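Local coordinates for protein TSC1 N-terminal domain (Chaetomium thermophilum, PDB 7A0M) that forms the N-terminal part of a TSC complex subunit and probably binds lysosomal phosphoinositides, a step needed for translocation of the complex and mTORC1 regulation, at residues T244-L247 and A248-L252; P321-P324 and E325-T328; S207-C210 and A211-N214; P227-G230 and N231-S235; V196-R199 and E200-N203. All coordinates share one frame; numbering follows the deposited sequence.

The five contacts illustrate how an all-helical domain is built from local order: four are i to i+4 turns within or at the start of a helix, and contact 5 is the connection between helices 185-196 and 199-214. Contact 1, in helix 242-255, touches all the others. Its Leu252 CD1 lies 3.6 Å from Phe229 CE1 of contact 4, Ile250 CG1 3.5 Å from Tyr322 CG of contact 2, Ile250 CG2 3.9 Å from Cys210 SG of contact 3, and Thr244 OG1 2.8 Å from Asn203 OD1 of contact 5, probably a hydrogen bond. Contacts 2 and 5 lie farthest apart, about 23 Å between centres. All five are structural packing; none holds an identified ligand site.

Contact 1 (T244-L247 and A248-L252); sequences TVNL and ALIAL
Thr244 and Ala248 begin a regular run of alpha-helical bonds from near the start of helix 242-255. Ala248 N donates to Thr244 O at 3.0 Å with the donor in the carbonyl plane and an almost straight N-H angle of 170°. The next three bonds, Leu249 N to Val245 O, Ile250 N to Asn246 O and Ala251 N to Leu247 O, follow the same i to i+4 spacing. Each of their donors is tilted somewhat from the carbonyl plane.

Among the side chains, Asn246 and Ile250 make the direct meeting one turn apart. The amide nitrogen Asn246 ND2 lies 3.7 Å from Ile250 CD1, the amide passing the isoleucine tip at a slant. Asn246 swings CG opposite its backbone nitrogen (chi1 -171°), while Ile250 carries CG1 opposite its carbonyl carbon (chi1 -68°). That second setting also lays CG1 3.2 Å from Asn246 O, beside an oxygen already hydrogen-bonded to Ile250 N. One residue earlier, Leu249 CB rests 3.4 Å from Val245 O.

The other end of the amide is engaged elsewhere, since Asn246 OD1 accepts a hydrogen bond from Tyr322 N. Ile250 also touches Cys210 of helix 199-214. The chemistry thus splits the asparagine: its oxygen is held by a backbone N-H of another segment, whereas its nitrogen lies against an apolar methyl, so the orientation of the amide is probably fixed mainly through OD1.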
loop_
_atom_site.group_PDB
_atom_site.type_symbol
_atom_site.label_atom_id
_atom_site.label_comp_id
_atom_site.label_asym_id
_atom_site.label_seq_id
_atom_site.Cartn_x
_atom_site.Cartn_y
_atom_site.Cartn_z
ATOM N N THR B 244 -18.330 -12.152 21.563
ATOM C CA THR B 244 -18.233 -11.014 22.472
ATOM C C THR B 244 -17.098 -10.081 22.065
ATOM O O THR B 244 -17.278 -8.860 21.985
ATOM C CB THR B 244 -18.034 -11.503 23.906
ATOM O OG1 THR B 244 -19.058 -12.449 24.237
ATOM C CG2 THR B 244 -18.098 -10.335 24.879
ATOM N N VAL B 245 -15.913 -10.644 21.815
ATOM C CA VAL B 245 -14.753 -9.828 21.461
ATOM C C VAL B 245 -14.995 -9.088 20.151
ATOM O O VAL B 245 -14.577 -7.935 19.985
ATOM C CB VAL B 245 -13.491 -10.708 21.393
ATOM C CG1 VAL B 245 -12.299 -9.896 20.931
ATOM C CG2 VAL B 245 -13.216 -11.343 22.747
ATOM N N ASN B 246 -15.682 -9.732 19.203
ATOM C CA ASN B 246 -15.971 -9.076 17.932
ATOM C C ASN B 246 -16.912 -7.892 18.119
ATOM O O ASN B 246 -16.736 -6.847 17.480
ATOM C CB ASN B 246 -16.565 -10.080 16.945
ATOM C CG ASN B 246 -16.688 -9.515 15.544
ATOM O OD1 ASN B 246 -15.686 -9.253 14.878
ATOM N ND2 ASN B 246 -17.921 -9.327 15.087
ATOM N N LEU B 247 -17.919 -8.036 18.984
ATOM C CA LEU B 247 -18.783 -6.906 19.314
ATOM C C LEU B 247 -17.984 -5.763 19.929
ATOM O O LEU B 247 -18.131 -4.601 19.532
ATOM C CB LEU B 247 -19.895 -7.352 20.261
ATOM C CG LEU B 247 -21.071 -8.109 19.646
ATOM C CD1 LEU B 247 -22.110 -8.419 20.708
ATOM C CD2 LEU B 247 -21.685 -7.310 18.508
ATOM N N ALA B 248 -17.139 -6.076 20.917
ATOM C CA ALA B 248 -16.297 -5.055 21.532
ATOM C C ALA B 248 -15.390 -4.390 20.504
ATOM O O ALA B 248 -15.145 -3.179 20.573
ATOM C CB ALA B 248 -15.467 -5.667 22.659
ATOM N N LEU B 249 -14.883 -5.163 19.543
ATOM C CA LEU B 249 -13.996 -4.594 18.536
ATOM C C LEU B 249 -14.753 -3.653 17.606
ATOM O O LEU B 249 -14.231 -2.603 17.217
ATOM C CB LEU B 249 -13.315 -5.708 17.742
ATOM C CG LEU B 249 -12.117 -5.269 16.898
ATOM C CD1 LEU B 249 -11.027 -4.693 17.790
ATOM C CD2 LEU B 249 -11.582 -6.432 16.077
ATOM N N ILE B 250 -15.985 -4.014 17.240
ATOM C CA ILE B 250 -16.798 -3.132 16.407
ATOM C C ILE B 250 -17.058 -1.817 17.128
ATOM O O ILE B 250 -16.968 -0.737 16.533
ATOM C CB ILE B 250 -18.113 -3.827 16.006
ATOM C CG1 ILE B 250 -17.834 -4.992 15.055
ATOM C CG2 ILE B 250 -19.072 -2.835 15.363
ATOM C CD1 ILE B 250 -19.067 -5.786 14.683
ATOM N N ALA B 251 -17.374 -1.887 18.424
ATOM C CA ALA B 251 -17.576 -0.668 19.200
ATOM C C ALA B 251 -16.303 0.168 19.252
ATOM O O ALA B 251 -16.353 1.395 19.104
ATOM C CB ALA B 251 -18.049 -1.015 20.611
ATOM N N LEU B 252 -15.153 -0.477 19.457
ATOM C CA LEU B 252 -13.891 0.257 19.511
ATOM C C LEU B 252 -13.584 0.932 18.179
ATOM O O LEU B 252 -13.156 2.091 18.148
ATOM C CB LEU B 252 -12.753 -0.682 19.910
ATOM C CG LEU B 252 -11.366 -0.040 20.009
ATOM C CD1 LEU B 252 -11.347 1.038 21.082
ATOM C CD2 LEU B 252 -10.298 -1.089 20.279
#

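Contact 2 (P321-P324 and E325-T328)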
loop_
_atom_site.group_PDB
_atom_site.type_symbol
_atom_site.label_atom_id
_atom_site.label_comp_id
_atom_site.label_asym_id
_atom_site.label_seq_id
_atom_site.Cartn_x
_atom_site.Cartn_y
_atom_site.Cartn_z
ATOM N N PRO B 321 -13.990 -11.611 13.006
ATOM C CA PRO B 321 -14.319 -11.061 11.677
ATOM C C PRO B 321 -13.890 -9.617 11.475
ATOM O O PRO B 321 -13.483 -9.251 10.365
ATOM C CB PRO B 321 -15.846 -11.210 11.614
ATOM C CG PRO B 321 -16.165 -12.308 12.572
ATOM C CD PRO B 321 -15.169 -12.171 13.686
ATOM N N TYR B 322 -13.973 -8.781 12.507
ATOM C CA TYR B 322 -13.706 -7.355 12.368
ATOM C C TYR B 322 -12.234 -7.001 12.542
ATOM O O TYR B 322 -11.899 -5.812 12.594
ATOM C CB TYR B 322 -14.554 -6.562 13.366
ATOM C CG TYR B 322 -15.148 -5.296 12.790
ATOM C CD1 TYR B 322 -16.115 -5.353 11.795
ATOM C CD2 TYR B 322 -14.748 -4.047 13.244
ATOM C CE1 TYR B 322 -16.663 -4.201 11.263
ATOM C CE2 TYR B 322 -15.292 -2.888 12.719
ATOM C CZ TYR B 322 -16.248 -2.972 11.729
ATOM O OH TYR B 322 -16.793 -1.823 11.204
ATOM N N LEU B 323 -11.355 -7.997 12.641
ATOM C CA LEU B 323 -9.926 -7.717 12.759
ATOM C C LEU B 323 -9.357 -6.905 11.597
ATOM O O LEU B 323 -8.550 -5.997 11.862
ATOM C CB LEU B 323 -9.155 -9.032 12.930
ATOM C CG LEU B 323 -7.640 -8.909 13.113
ATOM C CD1 LEU B 323 -7.311 -8.076 14.345
ATOM C CD2 LEU B 323 -6.991 -10.281 13.203
ATOM N N PRO B 324 -9.693 -7.169 10.323
ATOM C CA PRO B 324 -9.135 -6.327 9.247
ATOM C C PRO B 324 -9.466 -4.852 9.394
ATOM O O PRO B 324 -8.606 -4.000 9.141
ATOM C CB PRO B 324 -9.759 -6.922 7.977
ATOM C CG PRO B 324 -10.068 -8.326 8.332
ATOM C CD PRO B 324 -10.467 -8.300 9.775
ATOM N N GLU B 325 -10.697 -4.525 9.795
ATOM C CA GLU B 325 -11.054 -3.127 10.010
ATOM C C GLU B 325 -10.278 -2.523 11.172
ATOM O O GLU B 325 -10.017 -1.314 11.181
ATOM C CB GLU B 325 -12.560 -3.001 10.246
ATOM C CG GLU B 325 -13.423 -3.388 9.048
ATOM C CD GLU B 325 -13.596 -4.891 8.895
ATOM O OE1 GLU B 325 -12.910 -5.651 9.609
ATOM O OE2 GLU B 325 -14.419 -5.312 8.055
ATOM N N TYR B 326 -9.903 -3.343 12.157
ATOM C CA TYR B 326 -9.106 -2.841 13.273
ATOM C C TYR B 326 -7.694 -2.487 12.823
ATOM O O TYR B 326 -7.132 -1.477 13.262
ATOM C CB TYR B 326 -9.077 -3.873 14.399
ATOM C CG TYR B 326 -8.435 -3.380 15.675
ATOM C CD1 TYR B 326 -8.755 -2.136 16.200
ATOM C CD2 TYR B 326 -7.521 -4.167 16.364
ATOM C CE1 TYR B 326 -8.175 -1.683 17.371
ATOM C CE2 TYR B 326 -6.936 -3.724 17.535
ATOM C CZ TYR B 326 -7.267 -2.481 18.035
ATOM O OH TYR B 326 -6.686 -2.036 19.200
ATOM N N PHE B 327 -7.103 -3.309 11.952
ATOM C CA PHE B 327 -5.815 -2.960 11.358
ATOM C C PHE B 327 -5.903 -1.635 10.612
ATOM O O PHE B 327 -5.006 -0.792 10.719
ATOM C CB PHE B 327 -5.353 -4.079 10.420
ATOM C CG PHE B 327 -3.984 -3.858 9.825
ATOM C CD1 PHE B 327 -3.810 -3.040 8.717
ATOM C CD2 PHE B 327 -2.873 -4.486 10.364
ATOM C CE1 PHE B 327 -2.555 -2.842 8.171
ATOM C CE2 PHE B 327 -1.615 -4.293 9.819
ATOM C CZ PHE B 327 -1.457 -3.470 8.723
ATOM N N THR B 328 -6.981 -1.440 9.847
ATOM C CA THR B 328 -7.127 -0.226 9.052
ATOM C C THR B 328 -7.184 1.016 9.932
ATOM O O THR B 328 -6.540 2.029 9.633
ATOM C CB THR B 328 -8.380 -0.326 8.180
ATOM O OG1 THR B 328 -8.181 -1.323 7.171
ATOM C CG2 THR B 328 -8.683 1.009 7.515
#
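Tyr322 and Glu325 meet with the glutamate chain laid over one face of the tyrosine ring at the start of helix 323-333, where Tyr322 holds the N-cap position. The interaction is CH-pi: Glu325 CB sits over one ring face, 3.9 Å from the Tyr322 ring centroid and 19° off its normal. The chain then bends at chi2 (80°), folding the carboxylate back over the Tyr322 ring until its plane is stacked almost parallel with the ring, 2° apart. Glu325 CD thereby comes 3.9 Å from Tyr322 CD1.

Glu325 OE1 lies 3.2 Å from Tyr322 O, two acceptors side by side, which would probably disfavour the charged carboxylate; the nearby helix start would probably favour it. Backbone bonds run from Tyr326 N to Tyr322 O at 3.2 Å, and from Phe327 N to Leu323 O at 3.1 Å.

Apolar packing is slighter within the turn: Leu323 CD1 approaches the edge of the Tyr326 ring, 4.4 Å from its CD2. In the wider fold Tyr322 packs on Ile250 and Val253 of helix 242-255, Leu323 and Tyr326 on Tyr274 of helix 267-278, with Tyr326 OH bonded to Leu270 O, and Phe327 touches Tyr383 of the second subunit.

Contact 3 (S207-C210 and A211-N214)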
loop_
_atom_site.group_PDB
_atom_site.type_symbol
_atom_site.label_atom_id
_atom_site.label_comp_id
_atom_site.label_asym_id
_atom_site.label_seq_id
_atom_site.Cartn_x
_atom_site.Cartn_y
_atom_site.Cartn_z
ATOM N N SER B 207 -23.998 -4.377 22.010
ATOM C CA SER B 207 -24.897 -4.133 20.885
ATOM C C SER B 207 -25.584 -2.780 21.016
ATOM O O SER B 207 -25.685 -2.029 20.038
ATOM C CB SER B 207 -25.930 -5.255 20.786
ATOM O OG SER B 207 -25.309 -6.499 20.516
ATOM N N LEU B 208 -26.066 -2.455 22.217
ATOM C CA LEU B 208 -26.705 -1.162 22.435
ATOM C C LEU B 208 -25.714 -0.019 22.258
ATOM O O LEU B 208 -26.079 1.060 21.773
ATOM C CB LEU B 208 -27.331 -1.119 23.829
ATOM C CG LEU B 208 -28.082 0.157 24.210
ATOM C CD1 LEU B 208 -29.287 0.364 23.308
ATOM C CD2 LEU B 208 -28.502 0.106 25.667
ATOM N N LEU B 209 -24.456 -0.231 22.654
ATOM C CA LEU B 209 -23.433 0.788 22.440
ATOM C C LEU B 209 -23.232 1.066 20.956
ATOM O O LEU B 209 -23.112 2.226 20.545
ATOM C CB LEU B 209 -22.118 0.360 23.089
ATOM C CG LEU B 209 -20.938 1.319 22.912
ATOM C CD1 LEU B 209 -21.283 2.709 23.424
ATOM C CD2 LEU B 209 -19.702 0.780 23.616
ATOM N N CYS B 210 -23.184 0.012 20.137
ATOM C CA CYS B 210 -23.073 0.201 18.694
ATOM C C CYS B 210 -24.261 0.983 18.149
ATOM O O CYS B 210 -24.092 1.887 17.323
ATOM C CB CYS B 210 -22.955 -1.153 17.995
ATOM S SG CYS B 210 -21.433 -2.059 18.366
ATOM N N ALA B 211 -25.473 0.645 18.596
ATOM C CA ALA B 211 -26.653 1.391 18.169
ATOM C C ALA B 211 -26.589 2.837 18.643
ATOM O O ALA B 211 -27.038 3.749 17.940
ATOM C CB ALA B 211 -27.921 0.710 18.682
ATOM N N PHE B 212 -26.040 3.063 19.839
ATOM C CA PHE B 212 -25.919 4.422 20.358
ATOM C C PHE B 212 -24.967 5.256 19.509
ATOM O O PHE B 212 -25.317 6.358 19.071
ATOM C CB PHE B 212 -25.448 4.386 21.811
ATOM C CG PHE B 212 -25.266 5.745 22.422
ATOM C CD1 PHE B 212 -26.333 6.623 22.523
ATOM C CD2 PHE B 212 -24.030 6.144 22.901
ATOM C CE1 PHE B 212 -26.167 7.875 23.086
ATOM C CE2 PHE B 212 -23.858 7.394 23.466
ATOM C CZ PHE B 212 -24.928 8.260 23.560
ATOM N N VAL B 213 -23.756 4.747 19.270
ATOM C CA VAL B 213 -22.791 5.471 18.446
ATOM C C VAL B 213 -23.323 5.665 17.032
ATOM O O VAL B 213 -23.061 6.693 16.395
ATOM C CB VAL B 213 -21.436 4.736 18.449
ATOM C CG1 VAL B 213 -20.418 5.473 17.591
ATOM C CG2 VAL B 213 -20.922 4.582 19.873
ATOM N N ASN B 214 -24.091 4.698 16.524
ATOM C CA ASN B 214 -24.616 4.810 15.167
ATOM C C ASN B 214 -25.701 5.876 15.071
ATOM O O ASN B 214 -25.912 6.447 13.996
ATOM C CB ASN B 214 -25.147 3.459 14.693
ATOM C CG ASN B 214 -25.325 3.401 13.188
ATOM O OD1 ASN B 214 -24.359 3.221 12.445
ATOM N ND2 ASN B 214 -26.562 3.551 12.731
#
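Val213 and Leu209 run alongside each other in one direction, one turn apart near the end of helix 199-214, an i to i+4 pairing in an alpha-helical array. Taking Val213 outward from its backbone, CB stands 3.7 Å from Leu209 O. Beyond it, with chi1 at 180°, CG2 lies opposite the residue's own carbonyl carbon and beside its nitrogen. This placement brings CG2 3.3 Å from Leu209 O and 4.0 Å from Leu209 CD1, where methyl meets methyl. The branch thus lies near both the carbonyl oxygen and the end of the leucine chain.

Leu209 CD1 serves a second neighbour, touching the Phe212 ring at its edge, near the ring plane, 4.4 Å from Phe212 CD2. One methyl thus lies near both a valine methyl and an aromatic edge. The phenylalanine ring is in turn stacked with Phe188 of helix 185-196, and Leu209 rests on Ala251 of helix 242-255, so the local cluster lies between neighbouring helices of the domain.

Beneath the side chains the helical bonds remain regular. Val213 N donates to Leu209 O at 2.9 Å, at an N-H angle of 175° and close to the C=O axis. The same oxygen that takes this bond also has Val213 CG2 alongside it.

Contact 4 (P227-G230 and N231-S235)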
loop_
_atom_site.group_PDB
_atom_site.type_symbol
_atom_site.label_atom_id
_atom_site.label_comp_id
_atom_site.label_asym_id
_atom_site.label_seq_id
_atom_site.Cartn_x
_atom_site.Cartn_y
_atom_site.Cartn_z
ATOM N N PRO B 227 -15.679 5.068 32.830
ATOM C CA PRO B 227 -14.986 3.768 32.842
ATOM C C PRO B 227 -15.344 2.839 31.691
ATOM O O PRO B 227 -14.783 1.739 31.619
ATOM C CB PRO B 227 -15.416 3.158 34.186
ATOM C CG PRO B 227 -16.697 3.841 34.521
ATOM C CD PRO B 227 -16.560 5.235 33.999
ATOM N N LEU B 228 -16.249 3.229 30.791
ATOM C CA LEU B 228 -16.696 2.308 29.748
ATOM C C LEU B 228 -15.570 1.957 28.780
ATOM O O LEU B 228 -15.435 0.796 28.379
ATOM C CB LEU B 228 -17.888 2.897 28.995
ATOM C CG LEU B 228 -18.463 2.001 27.896
ATOM C CD1 LEU B 228 -18.838 0.643 28.464
ATOM C CD2 LEU B 228 -19.668 2.655 27.237
ATOM N N PHE B 229 -14.763 2.946 28.386
ATOM C CA PHE B 229 -13.712 2.702 27.399
ATOM C C PHE B 229 -12.720 1.652 27.886
ATOM O O PHE B 229 -12.362 0.729 27.143
ATOM C CB PHE B 229 -12.990 4.009 27.067
ATOM C CG PHE B 229 -12.037 3.896 25.912
ATOM C CD1 PHE B 229 -12.510 3.790 24.614
ATOM C CD2 PHE B 229 -10.669 3.892 26.124
ATOM C CE1 PHE B 229 -11.632 3.683 23.548
ATOM C CE2 PHE B 229 -9.788 3.787 25.066
ATOM C CZ PHE B 229 -10.270 3.683 23.776
ATOM N N GLY B 230 -12.257 1.780 29.132
ATOM C CA GLY B 230 -11.329 0.803 29.675
ATOM C C GLY B 230 -11.896 -0.602 29.736
ATOM O O GLY B 230 -11.160 -1.580 29.578
ATOM N N ASN B 231 -13.206 -0.727 29.959
ATOM C CA ASN B 231 -13.820 -2.046 30.026
ATOM C C ASN B 231 -14.040 -2.645 28.644
ATOM O O ASN B 231 -14.083 -3.874 28.506
ATOM C CB ASN B 231 -15.139 -1.976 30.796
ATOM C CG ASN B 231 -14.931 -1.890 32.295
ATOM O OD1 ASN B 231 -14.028 -2.524 32.844
ATOM N ND2 ASN B 231 -15.763 -1.103 32.966
ATOM N N ILE B 232 -14.199 -1.806 27.618
ATOM C CA ILE B 232 -14.180 -2.304 26.244
ATOM C C ILE B 232 -12.836 -2.955 25.945
ATOM O O ILE B 232 -12.768 -4.075 25.424
ATOM C CB ILE B 232 -14.483 -1.166 25.254
ATOM C CG1 ILE B 232 -15.889 -0.609 25.488
ATOM C CG2 ILE B 232 -14.329 -1.655 23.819
ATOM C CD1 ILE B 232 -16.151 0.703 24.782
ATOM N N LEU B 233 -11.746 -2.256 26.269
ATOM C CA LEU B 233 -10.413 -2.817 26.075
ATOM C C LEU B 233 -10.196 -4.039 26.959
ATOM O O LEU B 233 -9.511 -4.989 26.563
ATOM C CB LEU B 233 -9.353 -1.755 26.366
ATOM C CG LEU B 233 -9.467 -0.450 25.574
ATOM C CD1 LEU B 233 -8.244 0.427 25.798
ATOM C CD2 LEU B 233 -9.669 -0.720 24.090
ATOM N N GLN B 234 -10.767 -4.029 28.165
ATOM C CA GLN B 234 -10.613 -5.165 29.068
ATOM C C GLN B 234 -11.303 -6.408 28.520
ATOM O O GLN B 234 -10.777 -7.521 28.643
ATOM C CB GLN B 234 -11.153 -4.802 30.450
ATOM C CG GLN B 234 -10.844 -5.811 31.535
ATOM C CD GLN B 234 -10.750 -5.171 32.905
ATOM O OE1 GLN B 234 -10.504 -5.850 33.903
ATOM N NE2 GLN B 234 -10.910 -3.852 32.957
ATOM N N SER B 235 -12.485 -6.242 27.923
ATOM C CA SER B 235 -13.143 -7.365 27.261
ATOM C C SER B 235 -12.308 -7.883 26.097
ATOM O O SER B 235 -12.196 -9.097 25.892
ATOM C CB SER B 235 -14.533 -6.950 26.781
ATOM O OG SER B 235 -15.162 -8.002 26.067
#
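Leu228 with Ile232, and Phe229 with Leu233, are i to i+4 side-chain pairs in the opening turns of helix 228-238, a mostly buried stretch of an all-helical fold. The helix is packed between helix 185-196, helix 199-214 and helix 242-255: Phe229 and Leu233 touch Leu252 of the last, and Leu228 and Ile232 touch Leu209 of helix 199-214.

In the first pair the two chains meet at an angle, with Leu228 CG 4.1 Å from Ile232 CD1. Ile232 sends CG1 opposite its carbonyl carbon (chi1 -63°), a turn that also sets CG1 3.2 Å from Leu228 O. The same carbonyl oxygen receives Ile232 N at 3.0 Å, nearly in line with its bond, so a hydrogen bond and a carbon contact share it. Leu228 also touches Val196 and Met189 of helix 185-196.

In the second pair, Leu233 CG stands 4.3 Å above the plane of the Phe229 ring, over one face and displaced toward the rim, while Leu233 CD1 is 3.8 Å from Phe229 CE2. Tyr266 and Phe259 meet this ring edge-to-face.

The first backbone bonds of the helix are weak: Asn231 N reaches Pro227 O at 3.4 Å and Leu228 O at 3.1 Å. The side-chain ND2 of Asn231 bonds to Asn193 OD1. Further along, Gln234 N donates to Gly230 O, while Gln234 CB lies 3.3 Å from that same oxygen.

Contact 5 (V196-R199 and E200-N203)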
loop_
_atom_site.group_PDB
_atom_site.type_symbol
_atom_site.label_atom_id
_atom_site.label_comp_id
_atom_site.label_asym_id
_atom_site.label_seq_id
_atom_site.Cartn_x
_atom_site.Cartn_y
_atom_site.Cartn_z
ATOM N N VAL B 196 -22.069 -3.622 31.241
ATOM C CA VAL B 196 -20.908 -4.213 30.582
ATOM C C VAL B 196 -20.113 -5.065 31.562
ATOM O O VAL B 196 -19.533 -6.090 31.178
ATOM C CB VAL B 196 -20.040 -3.110 29.947
ATOM C CG1 VAL B 196 -18.800 -3.705 29.297
ATOM C CG2 VAL B 196 -20.850 -2.330 28.925
ATOM N N LEU B 197 -20.086 -4.677 32.839
ATOM C CA LEU B 197 -19.337 -5.433 33.836
ATOM C C LEU B 197 -19.975 -6.780 34.149
ATOM O O LEU B 197 -19.295 -7.660 34.688
ATOM C CB LEU B 197 -19.190 -4.616 35.121
ATOM C CG LEU B 197 -18.299 -3.376 35.026
ATOM C CD1 LEU B 197 -18.398 -2.546 36.295
ATOM C CD2 LEU B 197 -16.860 -3.783 34.759
ATOM N N ARG B 198 -21.253 -6.962 33.832
ATOM C CA ARG B 198 -21.917 -8.242 34.030
ATOM C C ARG B 198 -21.771 -9.093 32.775
ATOM O O ARG B 198 -22.115 -8.651 31.673
ATOM C CB ARG B 198 -23.394 -8.046 34.375
ATOM C CG ARG B 198 -23.645 -7.487 35.771
ATOM C CD ARG B 198 -23.218 -8.457 36.872
ATOM N NE ARG B 198 -21.876 -8.176 37.379
ATOM C CZ ARG B 198 -20.824 -8.971 37.212
ATOM N NH1 ARG B 198 -20.950 -10.116 36.553
ATOM N NH2 ARG B 198 -19.645 -8.626 37.711
ATOM N N ARG B 199 -21.257 -10.312 32.951
ATOM C CA ARG B 199 -21.015 -11.195 31.812
ATOM C C ARG B 199 -22.309 -11.540 31.087
ATOM O O ARG B 199 -22.353 -11.550 29.850
ATOM C CB ARG B 199 -20.309 -12.465 32.287
ATOM C CG ARG B 199 -20.617 -13.705 31.467
ATOM C CD ARG B 199 -20.064 -14.947 32.138
ATOM N NE ARG B 199 -20.410 -14.994 33.555
ATOM C CZ ARG B 199 -21.536 -15.515 34.032
ATOM N NH1 ARG B 199 -22.430 -16.037 33.204
ATOM N NH2 ARG B 199 -21.768 -15.513 35.338
ATOM N N GLU B 200 -23.377 -11.817 31.836
ATOM C CA GLU B 200 -24.656 -12.172 31.234
ATOM C C GLU B 200 -25.299 -11.019 30.471
ATOM O O GLU B 200 -26.276 -11.250 29.750
ATOM C CB GLU B 200 -25.619 -12.686 32.310
ATOM C CG GLU B 200 -25.995 -11.665 33.377
ATOM C CD GLU B 200 -24.961 -11.558 34.484
ATOM O OE1 GLU B 200 -23.899 -12.207 34.377
ATOM O OE2 GLU B 200 -25.211 -10.823 35.463
ATOM N N HIS B 201 -24.782 -9.798 30.606
ATOM C CA HIS B 201 -25.348 -8.634 29.939
ATOM C C HIS B 201 -24.387 -7.983 28.954
ATOM O O HIS B 201 -24.740 -6.961 28.353
ATOM C CB HIS B 201 -25.773 -7.583 30.975
ATOM C CG HIS B 201 -26.921 -8.003 31.837
ATOM N ND1 HIS B 201 -27.908 -8.860 31.401
ATOM C CD2 HIS B 201 -27.237 -7.684 33.115
ATOM C CE1 HIS B 201 -28.785 -9.049 32.372
ATOM N NE2 HIS B 201 -28.401 -8.346 33.423
ATOM N N ARG B 202 -23.189 -8.542 28.768
ATOM C CA ARG B 202 -22.160 -7.864 27.984
ATOM C C ARG B 202 -22.500 -7.823 26.498
ATOM O O ARG B 202 -22.293 -6.796 25.841
ATOM C CB ARG B 202 -20.812 -8.543 28.208
ATOM C CG ARG B 202 -19.627 -7.777 27.661
ATOM C CD ARG B 202 -18.349 -8.309 28.272
ATOM N NE ARG B 202 -18.386 -8.197 29.726
ATOM C CZ ARG B 202 -17.761 -9.024 30.558
ATOM N NH1 ARG B 202 -17.043 -10.030 30.081
ATOM N NH2 ARG B 202 -17.856 -8.843 31.869
ATOM N N ASN B 203 -23.006 -8.928 25.945
ATOM C CA ASN B 203 -23.328 -8.959 24.520
ATOM C C ASN B 203 -24.393 -7.926 24.172
ATOM O O ASN B 203 -24.271 -7.200 23.178
ATOM C CB ASN B 203 -23.775 -10.363 24.110
ATOM C CG ASN B 203 -22.624 -11.350 24.054
ATOM O OD1 ASN B 203 -21.458 -10.957 23.988
ATOM N ND2 ASN B 203 -22.945 -12.638 24.075
#
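Arg202 NE donates to Val196 O at 2.8 Å, an almost straight bond (165°) with the oxygen lying in the guanidinium plane. Arg202 NH2 adds two weak bonds at that edge, to Val196 O at 3.3 Å and to Leu197 O at 3.4 Å. The side chain starts opposite its backbone nitrogen (chi1 -169°) and bends at chi3 to bring this edge round. Asp239 forms a salt bridge with its NH1, and Asp307 O accepts from its NH2. Over one face of the guanidinium stands Arg199 CA.

Backbone closure of the turn comes next: His201 N bonds to Arg198 O at 3.1 Å, from above the carbonyl plane.

Glu200 lies between two arginines, without a salt bridge to either. Its OE1 stays 4.2 Å from Arg198 NH1 and is 4.0 Å from Arg199 NH2, well out of the latter's guanidinium plane. Both arginines instead salt-bridge to Asp307. Among the packing contacts, Arg198 CD lies 3.4 Å from Glu200 OE2, and Arg198 CB is 4.1 Å from His201 CD2.

The arrangement is a tight helix-to-helix connection in which an arginine of helix 199-214 reaches back to carbonyls of the last residue of helix 185-196 and the one after it.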